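PDB 4L9P: CaaX farnesyltransferase beta subunit Ram1 from Aspergillus fumigatus, which probably forms the peptide-binding, zinc-containing subunit of the heterodimeric enzyme that transfers farnesyl from farnesyl diphosphate to a cysteine near the C-terminus of target proteins. Local coordinates for residues S198-S203 and W228-K233; Q387-P392 and T451-S456; F465-D470 and P493-F498. All blocks are in the same frame, centred on the assembly; numbering follows the deposited sequence.

Contact 1 of 3, residues S198-S203 and W228-K233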
ATOM      1  N   SER B 198       4.725  17.672  11.966  1.00  6.96           N
ATOM      2  CA  SER B 198       5.418  16.901  10.923  1.00  7.11           C
ATOM      3  C   SER B 198       4.826  15.528  10.786  1.00  5.83           C
ATOM      4  O   SER B 198       4.343  14.915  11.744  1.00  7.23           O
ATOM      5  CB  SER B 198       6.908  16.805  11.291  1.00  8.26           C
ATOM      6  OG  SER B 198       7.414  18.130  11.252  1.00  8.87           O
ATOM      7  N   HIS B 199       4.832  15.026   9.537  1.00  5.49           N
ATOM      8  CA  HIS B 199       4.248  13.701   9.259  1.00  5.43           C
ATOM      9  C   HIS B 199       5.177  13.066   8.254  1.00  5.12           C
ATOM     10  O   HIS B 199       5.676  13.741   7.306  1.00  5.49           O
ATOM     11  CB  HIS B 199       2.838  13.935   8.653  1.00  6.23           C
ATOM     12  CG  HIS B 199       2.005  12.683   8.477  1.00  5.62           C
ATOM     13  ND1 HIS B 199       2.299  11.680   7.555  1.00  5.78           N
ATOM     14  CD2 HIS B 199       0.872  12.284   9.124  1.00  6.16           C
ATOM     15  CE1 HIS B 199       1.353  10.752   7.612  1.00  6.74           C
ATOM     16  NE2 HIS B 199       0.466  11.101   8.549  1.00  6.64           N
ATOM     17  N   VAL B 200       5.412  11.769   8.386  1.00  4.50           N
ATOM     18  CA  VAL B 200       6.355  11.135   7.463  1.00  5.41           C
ATOM     19  C   VAL B 200       5.877  11.149   6.001  1.00  6.38           C
ATOM     20  O   VAL B 200       6.729  11.161   5.097  1.00  5.69           O
ATOM     21  CB  VAL B 200       6.656   9.657   7.823  1.00  7.74           C
ATOM     22  CG1 VAL B 200       7.229   9.586   9.151  1.00  9.73           C
ATOM     23  CG2 VAL B 200       5.431   8.743   7.693  1.00  8.32           C
ATOM     24  N   ALA B 201       4.559  11.132   5.758  1.00  5.90           N
ATOM     25  CA  ALA B 201       4.104  11.131   4.352  1.00  6.42           C
ATOM     26  C   ALA B 201       4.325  12.478   3.681  1.00  6.57           C
ATOM     27  O   ALA B 201       4.723  12.559   2.519  1.00  7.06           O
ATOM     28  CB  ALA B 201       2.630  10.696   4.271  1.00  8.12           C
ATOM     29  N   SER B 202       4.038  13.560   4.402  0.66  6.11           N
ATOM     30  CA  SER B 202       4.313  14.873   3.833  0.66  6.83           C
ATOM     31  C   SER B 202       5.812  15.113   3.731  0.66  6.91           C
ATOM     32  O   SER B 202       6.261  15.821   2.827  0.66  6.97           O
ATOM     33  CB  SER B 202       3.648  16.011   4.655  0.66  8.01           C
ATOM     34  OG  SER B 202       3.634  15.731   6.029  0.66  8.24           O
ATOM     35  N   SER B 203       6.612  14.555   4.644  1.00  6.47           N
ATOM     36  CA  SER B 203       8.057  14.700   4.525  1.00  6.59           C
ATOM     37  C   SER B 203       8.594  13.908   3.338  1.00  6.07           C
ATOM     38  O   SER B 203       9.462  14.421   2.606  1.00  7.20           O
ATOM     39  CB  SER B 203       8.672  14.197   5.846  1.00  5.63           C
ATOM     40  OG  SER B 203       8.404  15.102   6.915  1.00  7.03           O
ATOM     41  N   TRP B 228      16.405  14.372  11.453  1.00  7.03           N
ATOM     42  CA  TRP B 228      16.894  13.178  12.135  1.00  6.86           C
ATOM     43  C   TRP B 228      16.366  13.066  13.578  1.00  7.40           C
ATOM     44  O   TRP B 228      15.917  11.977  13.994  1.00  7.62           O
ATOM     45  CB  TRP B 228      18.417  13.267  12.135  1.00  7.72           C
ATOM     46  CG  TRP B 228      19.165  12.178  12.841  1.00  7.78           C
ATOM     47  CD1 TRP B 228      19.289  10.858  12.487  1.00  7.62           C
ATOM     48  CD2 TRP B 228      19.989  12.375  13.983  1.00  6.82           C
ATOM     49  NE1 TRP B 228      20.143  10.197  13.364  1.00  8.92           N
ATOM     50  CE2 TRP B 228      20.585  11.116  14.301  1.00  8.11           C
ATOM     51  CE3 TRP B 228      20.263  13.495  14.773  1.00  8.16           C
ATOM     52  CZ2 TRP B 228      21.511  10.951  15.388  1.00  9.21           C
ATOM     53  CZ3 TRP B 228      21.165  13.348  15.855  1.00  9.42           C
ATOM     54  CH2 TRP B 228      21.788  12.081  16.143  1.00  9.54           C
ATOM     55  N   LYS B 229      16.383  14.173  14.323  1.00  8.30           N
ATOM     56  CA  LYS B 229      15.851  14.111  15.676  1.00  8.56           C
ATOM     57  C   LYS B 229      14.357  13.755  15.694  1.00  7.85           C
ATOM     58  O   LYS B 229      13.922  12.944  16.512  1.00  8.73           O
ATOM     59  CB  LYS B 229      16.076  15.453  16.404  1.00  9.86           C
ATOM     60  CG  LYS B 229      17.568  15.681  16.717  1.00 13.17           C
ATOM     61  CD  LYS B 229      17.767  16.965  17.469  1.00 18.41           C
ATOM     62  CE  LYS B 229      19.140  17.029  18.038  1.00 23.45           C
ATOM     63  NZ  LYS B 229      19.077  18.179  18.972  1.00 27.08           N
ATOM     64  N   TRP B 230      13.590  14.363  14.781  1.00  7.30           N
ATOM     65  CA  TRP B 230      12.157  14.137  14.747  1.00  6.69           C
ATOM     66  C   TRP B 230      11.894  12.701  14.300  1.00  6.57           C
ATOM     67  O   TRP B 230      11.084  11.989  14.932  1.00  6.97           O
ATOM     68  CB  TRP B 230      11.467  15.164  13.828  1.00  7.17           C
ATOM     69  CG  TRP B 230      10.073  14.734  13.486  1.00  6.73           C
ATOM     70  CD1 TRP B 230       8.972  14.686  14.335  1.00  7.57           C
ATOM     71  CD2 TRP B 230       9.610  14.255  12.202  1.00  6.27           C
ATOM     72  NE1 TRP B 230       7.907  14.155  13.656  1.00  7.89           N
ATOM     73  CE2 TRP B 230       8.244  13.922  12.350  1.00  6.29           C
ATOM     74  CE3 TRP B 230      10.226  14.131  10.943  1.00  7.17           C
ATOM     75  CZ2 TRP B 230       7.478  13.426  11.302  1.00  6.89           C
ATOM     76  CZ3 TRP B 230       9.516  13.648   9.899  1.00  6.46           C
ATOM     77  CH2 TRP B 230       8.119  13.322  10.076  1.00  6.94           C
ATOM     78  N   LEU B 231      12.535  12.239  13.220  1.00  7.14           N
ATOM     79  CA  LEU B 231      12.272  10.843  12.786  1.00  6.28           C
ATOM     80  C   LEU B 231      12.629   9.862  13.901  1.00  6.62           C
ATOM     81  O   LEU B 231      11.996   8.832  14.069  1.00  6.95           O
ATOM     82  CB  LEU B 231      13.092  10.496  11.550  1.00  6.91           C
ATOM     83  CG  LEU B 231      12.585  11.100  10.254  1.00  8.15           C
ATOM     84  CD1 LEU B 231      13.628  10.809   9.155  1.00 10.05           C
ATOM     85  CD2 LEU B 231      11.212  10.550   9.887  1.00  8.51           C
ATOM     86  N   GLY B 232      13.678  10.167  14.674  1.00  6.26           N
ATOM     87  CA  GLY B 232      14.032   9.281  15.780  1.00  6.94           C
ATOM     88  C   GLY B 232      12.918   9.139  16.829  1.00  7.40           C
ATOM     89  O   GLY B 232      12.825   8.107  17.494  1.00  9.75           O
ATOM     90  N   LYS B 233      12.088  10.183  16.969  1.00  7.53           N
ATOM     91  CA  LYS B 233      10.941  10.109  17.866  1.00  7.57           C
ATOM     92  C   LYS B 233       9.860   9.128  17.430  1.00  6.67           C
ATOM     93  O   LYS B 233       9.016   8.703  18.235  1.00  8.65           O
ATOM     94  CB  LYS B 233      10.324  11.494  18.104  1.00  8.25           C
ATOM     95  CG  LYS B 233      11.316  12.459  18.712  1.00 11.45           C
ATOM     96  CD  LYS B 233      10.684  13.836  18.817  1.00 14.80           C
ATOM     97  CE  LYS B 233      11.697  14.797  19.477  1.00 18.36           C
ATOM     98  NZ  LYS B 233      11.123  16.150  19.615  1.00 23.18           N
TER
HETATM   99  O   HOH W   1       5.052  14.473  14.307  1.00  8.31           O
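One water joins S198 to W230 by bonds of fixed direction: it donates to S198 O at 2.7 Å and accepts from W230 NE1 at 2.9 Å. The same indole carries most of the direct packing. Its CG stands anti to the backbone N (chi1 165°), and the ring leaves helix 224-234 for the start of helix 200-213. S198 CB lies over one face of the indole, toward the rim, as a CH-pi contact 3.6 Å from the six-membered centroid of W230 and 23° off the normal. At the edge, W230 CH2 meets the peptide link that leads into the helix, with H199 C and V200 N each 3.5 Å away and near the ring plane. S203 OG comes within 3.5 Å of W230 CZ3, and V200 CG1 reaches W230 CH2 at 4.0 Å. The helix start has its own cap: H199 ND1 accepts from A201 N at 2.9 Å (157°), the donor lying in the imidazole plane. H199 also meets Y88 of the alpha subunit edge-to-face and packs on an apolar side chain of the bound peptide. S198 OG bonds to G188 O and N185 ND2, S203 OG to I190 N. Two alpha-alpha toroid helices are thus joined by an indole laid against a capped helix start, where the water satisfies the buried indole N-H and the other contacts are CH-pi, apolar and van der Waals.

Contact 2 of 3, residues Q387-P392 and T451-S456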
ATOM      1  N   GLN B 387      22.955  -8.015 -10.532  1.00 20.06           N
ATOM      2  CA  GLN B 387      23.602  -8.165 -11.846  1.00 23.64           C
ATOM      3  C   GLN B 387      24.970  -7.539 -11.830  1.00 26.82           C
ATOM      4  O   GLN B 387      25.129  -6.382 -11.517  1.00 25.49           O
ATOM      5  CB  GLN B 387      22.718  -7.577 -12.953  1.00 25.01           C
ATOM      6  CG  GLN B 387      21.247  -8.055 -12.843  1.00 27.62           C
ATOM      7  CD  GLN B 387      21.063  -9.505 -13.241  1.00 29.28           C
ATOM      8  OE1 GLN B 387      21.323  -9.851 -14.395  1.00 30.78           O
ATOM      9  NE2 GLN B 387      20.608 -10.376 -12.281  1.00 28.36           N
ATOM     10  N   PRO B 388      26.002  -8.312 -12.164  1.00 30.61           N
ATOM     11  CA  PRO B 388      27.318  -7.660 -12.118  1.00 32.43           C
ATOM     12  C   PRO B 388      27.534  -6.783 -13.372  1.00 33.98           C
ATOM     13  O   PRO B 388      27.161  -7.205 -14.478  1.00 34.94           O
ATOM     14  CB  PRO B 388      28.282  -8.848 -12.104  1.00 33.31           C
ATOM     15  CG  PRO B 388      27.528  -9.932 -12.882  1.00 33.64           C
ATOM     16  CD  PRO B 388      26.071  -9.759 -12.455  1.00 32.33           C
ATOM     17  N   LEU B 389      28.089  -5.584 -13.218  1.00 34.51           N
ATOM     18  CA  LEU B 389      28.413  -4.819 -14.419  1.00 36.89           C
ATOM     19  C   LEU B 389      29.491  -5.526 -15.264  1.00 36.11           C
ATOM     20  O   LEU B 389      29.401  -5.518 -16.492  1.00 38.42           O
ATOM     21  CB  LEU B 389      28.808  -3.374 -14.096  1.00 39.02           C
ATOM     22  CG  LEU B 389      27.688  -2.447 -13.628  1.00 40.89           C
ATOM     23  CD1 LEU B 389      28.095  -0.992 -13.930  1.00 41.57           C
ATOM     24  CD2 LEU B 389      26.360  -2.796 -14.269  1.00 41.42           C
ATOM     25  N   ALA B 390      30.470  -6.170 -14.619  1.00 33.83           N
ATOM     26  CA  ALA B 390      31.568  -6.872 -15.350  1.00 31.61           C
ATOM     27  C   ALA B 390      31.176  -8.230 -15.920  1.00 32.25           C
ATOM     28  O   ALA B 390      31.425  -8.530 -17.113  1.00 34.38           O
ATOM     29  CB  ALA B 390      32.828  -7.041 -14.427  1.00 30.80           C
ATOM     30  N   GLY B 391      30.620  -9.070 -15.045  1.00 32.90           N
ATOM     31  CA  GLY B 391      30.330 -10.462 -15.346  1.00 31.81           C
ATOM     32  C   GLY B 391      29.499 -10.641 -16.603  1.00 31.56           C
ATOM     33  O   GLY B 391      29.038  -9.638 -17.245  1.00 33.69           O
ATOM     34  N   PRO B 392      29.327 -11.914 -17.013  1.00 29.76           N
ATOM     35  CA  PRO B 392      28.491 -12.105 -18.200  1.00 29.63           C
ATOM     36  C   PRO B 392      27.013 -11.947 -17.760  1.00 31.40           C
ATOM     37  O   PRO B 392      26.694 -12.231 -16.573  1.00 34.18           O
ATOM     38  CB  PRO B 392      28.826 -13.543 -18.632  1.00 29.00           C
ATOM     39  CG  PRO B 392      29.287 -14.253 -17.330  1.00 28.38           C
ATOM     40  CD  PRO B 392      29.981 -13.163 -16.545  1.00 29.23           C
ATOM     41  N   THR B 451      22.481  -3.880  -9.182  1.00 12.61           N
ATOM     42  CA  THR B 451      23.813  -4.189  -9.692  1.00 13.75           C
ATOM     43  C   THR B 451      24.833  -4.122  -8.559  1.00 15.43           C
ATOM     44  O   THR B 451      24.489  -3.809  -7.423  1.00 15.27           O
ATOM     45  CB  THR B 451      24.221  -3.188 -10.797  1.00 13.65           C
ATOM     46  OG1 THR B 451      24.514  -1.913 -10.188  1.00 13.44           O
ATOM     47  CG2 THR B 451      23.154  -3.052 -11.891  1.00 14.86           C
ATOM     48  N   ASP B 452      26.080  -4.443  -8.886  1.00 15.88           N
ATOM     49  CA  ASP B 452      27.181  -4.335  -7.934  1.00 19.15           C
ATOM     50  C   ASP B 452      27.865  -2.975  -8.017  1.00 20.42           C
ATOM     51  O   ASP B 452      28.980  -2.801  -7.484  1.00 23.17           O
ATOM     52  CB  ASP B 452      28.206  -5.471  -8.163  1.00 21.62           C
ATOM     53  CG  ASP B 452      28.825  -5.464  -9.587  1.00 25.09           C
ATOM     54  OD1 ASP B 452      28.423  -4.633 -10.418  1.00 25.87           O
ATOM     55  OD2 ASP B 452      29.715  -6.321  -9.890  1.00 27.95           O
ATOM     56  N   SER B 453      27.215  -2.028  -8.695  1.00 18.19           N
ATOM     57  CA  SER B 453      27.744  -0.681  -8.861  1.00 19.01           C
ATOM     58  C   SER B 453      26.834   0.373  -8.283  1.00 18.66           C
ATOM     59  O   SER B 453      25.771   0.629  -8.824  1.00 20.11           O
ATOM     60  CB  SER B 453      27.959  -0.417 -10.357  1.00 22.38           C
ATOM     61  OG  SER B 453      28.642   0.815 -10.520  1.00 26.62           O
ATOM     62  N   SER B 454      27.236   0.957  -7.163  1.00 16.49           N
ATOM     63  CA  SER B 454      26.368   1.901  -6.484  1.00 16.47           C
ATOM     64  C   SER B 454      26.809   3.317  -6.609  1.00 19.38           C
ATOM     65  O   SER B 454      28.001   3.562  -6.642  1.00 20.17           O
ATOM     66  CB  SER B 454      26.227   1.503  -5.001  1.00 17.48           C
ATOM     67  OG  SER B 454      25.373   2.415  -4.306  1.00 18.14           O
ATOM     68  N   VAL B 455      25.882   4.263  -6.719  1.00 22.77           N
ATOM     69  CA  VAL B 455      26.270   5.674  -6.664  1.00 25.60           C
ATOM     70  C   VAL B 455      26.589   6.121  -5.242  1.00 28.19           C
ATOM     71  O   VAL B 455      27.212   7.161  -5.053  1.00 29.68           O
ATOM     72  CB  VAL B 455      25.253   6.663  -7.298  1.00 26.52           C
ATOM     73  CG1 VAL B 455      24.964   6.313  -8.747  1.00 26.62           C
ATOM     74  CG2 VAL B 455      23.993   6.724  -6.516  1.00 26.98           C
ATOM     75  N   SER B 456      26.186   5.342  -4.240  1.00 29.69           N
ATOM     76  CA  SER B 456      26.539   5.692  -2.865  1.00 30.94           C
ATOM     77  C   SER B 456      27.959   5.293  -2.548  1.00 34.02           C
ATOM     78  O   SER B 456      28.436   4.226  -2.993  1.00 33.80           O
ATOM     79  CB  SER B 456      25.603   5.029  -1.847  1.00 30.65           C
ATOM     80  OG  SER B 456      26.029   5.291  -0.495  1.00 30.74           O
TER
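Two hydrogen bonds link the loop at Q387-L389 to the one at T451-D452, and they differ in strength. L389 N donates to D452 OD1 at 3.0 Å and nearly straight (172°), on the syn side of the carboxylate and 34° out of its plane. D452 CG stands between its own backbone N and carbonyl carbon (chi1 60°). The second bond, D452 N to Q387 O, is weak at 3.4 Å; the same carbonyl oxygen also receives a CA-H...O contact from T451 CA at 3.1 Å, and Q387 and T451 form a single beta bridge. Van der Waals contacts flank the polar ones. D452 OD2 rests 3.5 Å from P388 CA, while the two methyls of L389 divide their partners: CD1 lies 3.6 Å from S453 CB, and CD2 lies 4.0 Å from T451 CG2. Within the second loop, S453 N donates to T451 OG1 at 3.1 Å, an ST turn. K468, on strand 468-471, packs on both L389 and T451. The loop after helix 375-384 is therefore held beside the loop after strand 446-449 by an aspartate-to-peptide bond that adds to the backbone bridge and to a backbone hydrogen bond of Q387 with C450. Since D452 is exposed, its bond probably competes with solvent, whereas T451 is buried, its hydroxyl bonded to S453 N and S466 O.

Contact 3 of 3, residues F465-D470 and P493-F498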
ATOM      1  N   PHE B 465      21.009   2.173  -4.056  1.00  7.86           N
ATOM      2  CA  PHE B 465      21.587   3.131  -5.013  1.00  9.31           C
ATOM      3  C   PHE B 465      22.318   2.450  -6.169  1.00  9.23           C
ATOM      4  O   PHE B 465      23.105   3.111  -6.887  1.00 11.78           O
ATOM      5  CB  PHE B 465      22.428   4.199  -4.295  1.00 11.13           C
ATOM      6  CG  PHE B 465      21.574   5.106  -3.413  1.00  9.80           C
ATOM      7  CD1 PHE B 465      20.787   6.101  -4.003  1.00 10.00           C
ATOM      8  CD2 PHE B 465      21.493   4.927  -2.031  1.00  9.70           C
ATOM      9  CE1 PHE B 465      19.937   6.907  -3.230  1.00  9.76           C
ATOM     10  CE2 PHE B 465      20.617   5.751  -1.249  1.00  9.90           C
ATOM     11  CZ  PHE B 465      19.868   6.721  -1.857  1.00  9.91           C
ATOM     12  N   SER B 466      22.070   1.159  -6.342  0.74  8.52           N
ATOM     13  CA  SER B 466      22.714   0.368  -7.391  0.74  8.89           C
ATOM     14  C   SER B 466      21.737   0.043  -8.516  0.74  9.31           C
ATOM     15  O   SER B 466      22.120  -0.591  -9.504  0.74 10.17           O
ATOM     16  CB  SER B 466      23.269  -0.922  -6.791  0.74  9.31           C
ATOM     17  OG  SER B 466      22.238  -1.885  -6.620  0.74  9.64           O
ATOM     18  N   TRP B 467      20.449   0.426  -8.403  1.00  7.79           N
ATOM     19  CA  TRP B 467      19.459   0.074  -9.425  1.00  7.98           C
ATOM     20  C   TRP B 467      19.722   0.804 -10.731  1.00  8.83           C
ATOM     21  O   TRP B 467      20.002   2.008 -10.747  1.00  9.04           O
ATOM     22  CB  TRP B 467      18.052   0.451  -8.880  1.00  6.41           C
ATOM     23  CG  TRP B 467      17.556  -0.511  -7.845  1.00  7.03           C
ATOM     24  CD1 TRP B 467      17.900  -0.549  -6.498  1.00  8.63           C
ATOM     25  CD2 TRP B 467      16.714  -1.648  -8.082  1.00  6.78           C
ATOM     26  NE1 TRP B 467      17.254  -1.618  -5.890  1.00  8.40           N
ATOM     27  CE2 TRP B 467      16.536  -2.312  -6.822  1.00  6.65           C
ATOM     28  CE3 TRP B 467      16.042  -2.139  -9.217  1.00  6.72           C
ATOM     29  CZ2 TRP B 467      15.700  -3.419  -6.673  1.00  6.04           C
ATOM     30  CZ3 TRP B 467      15.255  -3.282  -9.080  1.00  6.86           C
ATOM     31  CH2 TRP B 467      15.113  -3.917  -7.826  1.00  6.67           C
ATOM     32  N   LYS B 468      19.637   0.033 -11.815  1.00  8.44           N
ATOM     33  CA  LYS B 468      19.857   0.526 -13.177  1.00  8.52           C
ATOM     34  C   LYS B 468      18.705   0.087 -14.041  1.00  8.32           C
ATOM     35  O   LYS B 468      17.839  -0.685 -13.602  1.00  8.14           O
ATOM     36  CB  LYS B 468      21.221   0.026 -13.725  1.00 12.02           C
ATOM     37  CG  LYS B 468      22.350   0.637 -12.851  1.00 15.70           C
ATOM     38  CD  LYS B 468      23.656   0.689 -13.490  1.00 19.71           C
ATOM     39  CE  LYS B 468      24.799   0.957 -12.484  1.00 22.34           C
ATOM     40  NZ  LYS B 468      24.747   2.201 -11.634  1.00 23.44           N
ATOM     41  N   HIS B 469      18.673   0.584 -15.270  1.00  9.16           N
ATOM     42  CA  HIS B 469      17.506   0.296 -16.116  1.00  9.02           C
ATOM     43  C   HIS B 469      17.951   0.179 -17.559  1.00  9.56           C
ATOM     44  O   HIS B 469      18.958   0.806 -17.976  1.00 10.95           O
ATOM     45  CB  HIS B 469      16.442   1.404 -16.001  1.00  9.89           C
ATOM     46  CG  HIS B 469      16.992   2.783 -16.135  1.00 10.92           C
ATOM     47  ND1 HIS B 469      17.178   3.386 -17.369  1.00 11.38           N
ATOM     48  CD2 HIS B 469      17.405   3.684 -15.213  1.00 12.13           C
ATOM     49  CE1 HIS B 469      17.715   4.580 -17.199  1.00 11.96           C
ATOM     50  NE2 HIS B 469      17.850   4.799 -15.900  1.00 12.07           N
ATOM     51  N   ASP B 470      17.257  -0.670 -18.297  1.00  9.34           N
ATOM     52  CA  ASP B 470      17.427  -0.798 -19.769  0.71 11.05           C
ATOM     53  C   ASP B 470      16.030  -0.703 -20.355  1.00  9.77           C
ATOM     54  O   ASP B 470      15.045  -1.128 -19.722  1.00  8.56           O
ATOM     55  CB  ASP B 470      17.955  -2.205 -20.234  0.71 14.35           C
ATOM     56  CG  ASP B 470      19.311  -2.650 -19.595  0.71 16.78           C
ATOM     57  OD1 ASP B 470      19.616  -3.854 -19.596  0.71 20.76           O
ATOM     58  OD2 ASP B 470      20.036  -1.850 -19.088  0.71 15.90           O
ATOM     59  N   PRO B 493      12.119   6.497 -17.076  1.00  6.86           N
ATOM     60  CA  PRO B 493      12.166   5.416 -16.046  1.00  6.78           C
ATOM     61  C   PRO B 493      12.158   6.040 -14.625  1.00  7.00           C
ATOM     62  O   PRO B 493      12.736   7.116 -14.389  1.00  7.45           O
ATOM     63  CB  PRO B 493      13.505   4.697 -16.323  1.00  7.38           C
ATOM     64  CG  PRO B 493      14.337   5.734 -17.084  1.00  7.66           C
ATOM     65  CD  PRO B 493      13.358   6.647 -17.859  1.00  7.67           C
ATOM     66  N   PHE B 494      11.483   5.352 -13.689  1.00  5.77           N
ATOM     67  CA  PHE B 494      11.498   5.726 -12.279  1.00  5.07           C
ATOM     68  C   PHE B 494      12.182   4.649 -11.452  1.00  5.84           C
ATOM     69  O   PHE B 494      12.112   3.451 -11.751  1.00  6.44           O
ATOM     70  CB  PHE B 494      10.082   5.913 -11.758  1.00  6.13           C
ATOM     71  CG  PHE B 494       9.571   7.329 -11.735  1.00  6.47           C
ATOM     72  CD1 PHE B 494      10.028   8.302 -12.649  1.00  7.27           C
ATOM     73  CD2 PHE B 494       8.616   7.655 -10.782  1.00  7.17           C
ATOM     74  CE1 PHE B 494       9.514   9.617 -12.592  1.00  7.50           C
ATOM     75  CE2 PHE B 494       8.096   8.931 -10.702  1.00  7.49           C
ATOM     76  CZ  PHE B 494       8.540   9.956 -11.623  1.00  7.52           C
ATOM     77  N   HIS B 495      12.840   5.089 -10.408  1.00  6.00           N
ATOM     78  CA  HIS B 495      13.488   4.148  -9.500  1.00  5.86           C
ATOM     79  C   HIS B 495      12.405   3.361  -8.744  1.00  6.21           C
ATOM     80  O   HIS B 495      11.483   3.951  -8.185  1.00  6.78           O
ATOM     81  CB  HIS B 495      14.276   4.998  -8.494  1.00  6.81           C
ATOM     82  CG  HIS B 495      15.252   4.232  -7.673  1.00  6.71           C
ATOM     83  ND1 HIS B 495      14.868   3.320  -6.708  1.00  6.90           N
ATOM     84  CD2 HIS B 495      16.605   4.205  -7.714  1.00  7.97           C
ATOM     85  CE1 HIS B 495      15.950   2.785  -6.158  1.00  7.90           C
ATOM     86  NE2 HIS B 495      17.025   3.283  -6.782  1.00  6.78           N
ATOM     87  N   PRO B 496      12.480   2.038  -8.735  1.00  5.93           N
ATOM     88  CA  PRO B 496      11.359   1.284  -8.107  1.00  7.18           C
ATOM     89  C   PRO B 496      11.216   1.462  -6.591  1.00  7.75           C
ATOM     90  O   PRO B 496      10.128   1.210  -6.084  1.00  9.65           O
ATOM     91  CB  PRO B 496      11.618  -0.164  -8.421  1.00  9.31           C
ATOM     92  CG  PRO B 496      12.985  -0.161  -9.102  1.00 11.93           C
ATOM     93  CD  PRO B 496      13.480   1.222  -9.425  1.00  8.67           C
ATOM     94  N   ILE B 497      12.274   1.855  -5.883  1.00  6.24           N
ATOM     95  CA  ILE B 497      12.124   2.102  -4.439  1.00  5.57           C
ATOM     96  C   ILE B 497      11.757   3.572  -4.168  1.00  4.76           C
ATOM     97  O   ILE B 497      10.880   3.833  -3.353  1.00  5.90           O
ATOM     98  CB  ILE B 497      13.462   1.850  -3.706  1.00  6.36           C
ATOM     99  CG1 ILE B 497      13.852   0.395  -3.859  1.00  7.12           C
ATOM    100  CG2 ILE B 497      13.362   2.225  -2.238  1.00  7.17           C
ATOM    101  CD1 ILE B 497      15.243   0.076  -3.253  1.00  9.31           C
ATOM    102  N   PHE B 498      12.407   4.532  -4.853  1.00  4.38           N
ATOM    103  CA  PHE B 498      12.251   5.963  -4.487  1.00  4.53           C
ATOM    104  C   PHE B 498      11.138   6.623  -5.264  1.00  5.03           C
ATOM    105  O   PHE B 498      10.689   7.724  -4.895  1.00  6.47           O
ATOM    106  CB  PHE B 498      13.554   6.737  -4.697  1.00  5.60           C
ATOM    107  CG  PHE B 498      14.672   6.222  -3.786  1.00  5.74           C
ATOM    108  CD1 PHE B 498      14.506   6.266  -2.399  1.00  6.22           C
ATOM    109  CD2 PHE B 498      15.844   5.610  -4.324  1.00  6.56           C
ATOM    110  CE1 PHE B 498      15.482   5.795  -1.545  1.00  6.00           C
ATOM    111  CE2 PHE B 498      16.854   5.125  -3.460  1.00  6.87           C
ATOM    112  CZ  PHE B 498      16.684   5.227  -2.047  1.00  7.65           C
TER
HETATM  113  O   HOH W   2      19.867   3.555  -8.221  1.00 11.34           O
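W467 enters the contact at CB, which lies 3.7 Å from H495 NE2. CG, anti to the carbonyl carbon (chi1 -75°), and CD1 continue past the imidazole, both near H495 CE1, with the five-membered ring and the imidazole oblique at 59°. Further along the pyrrole side, W467 NE1 lies 3.7 Å from the methyl I497 CD1. On the benzo side P496 CG sits over one face toward the rim, 3.6 Å from W467 CE3 and 3.9 Å from W467 CZ3, a CH-pi contact. L378 and A381 of helix 375-384 also pack on the indole.

H495 is fixed at both nitrogens. Its ND1 accepts from I497 N at 3.1 Å, close to the ring plane; NE2 bonds to A464 O, its stronger partner, and donates weakly to a water that in turn donates to W467 O at 3.0 Å. This pattern is consistent with a neutral imidazole protonated on NE2, its one N-H shared between the two acceptors.

Aromatic and proline contacts lie on either side of the tryptophan along the chain. The F465 and F498 rings are near parallel, with planes at 23°, but slid apart so that they barely overlap; they touch through F465 CZ and F498 CZ at 3.5 Å, and both pack on L263 of helix 251-263. Toward strand 468-471, P493 CG covers a face of H469, 3.7 Å from the imidazole centroid, in a second CH-pi contact.

The segment that leads to helix 502-513 is thus laid on F465-H469 by aromatic, apolar and CH-pi contacts, with one water making the polar link between W467 O and H495.

Overall arrangement
From the N terminus the three contacts come in series, none nesting in or crossing another. Contact 1 closes a 24-residue, mostly helical span from the start of helix 200-213 through helix 216-221 into helix 224-234, and stays apart from the others, its centre about 33 Å from that of contact 2 and 25 Å from that of contact 3. Contact 2 closes the longest loop, which includes helices 403-413 and 431-444 and so the zinc ligand H433. Contact 3 then closes a helix-free excursion before helix 502-513. Contacts 2 and 3 adjoin at T451 and S466, and V455 N to F465 O is a probable hydrogen bond, joining the loop after strand 446-449 to the run approaching strand 468-471.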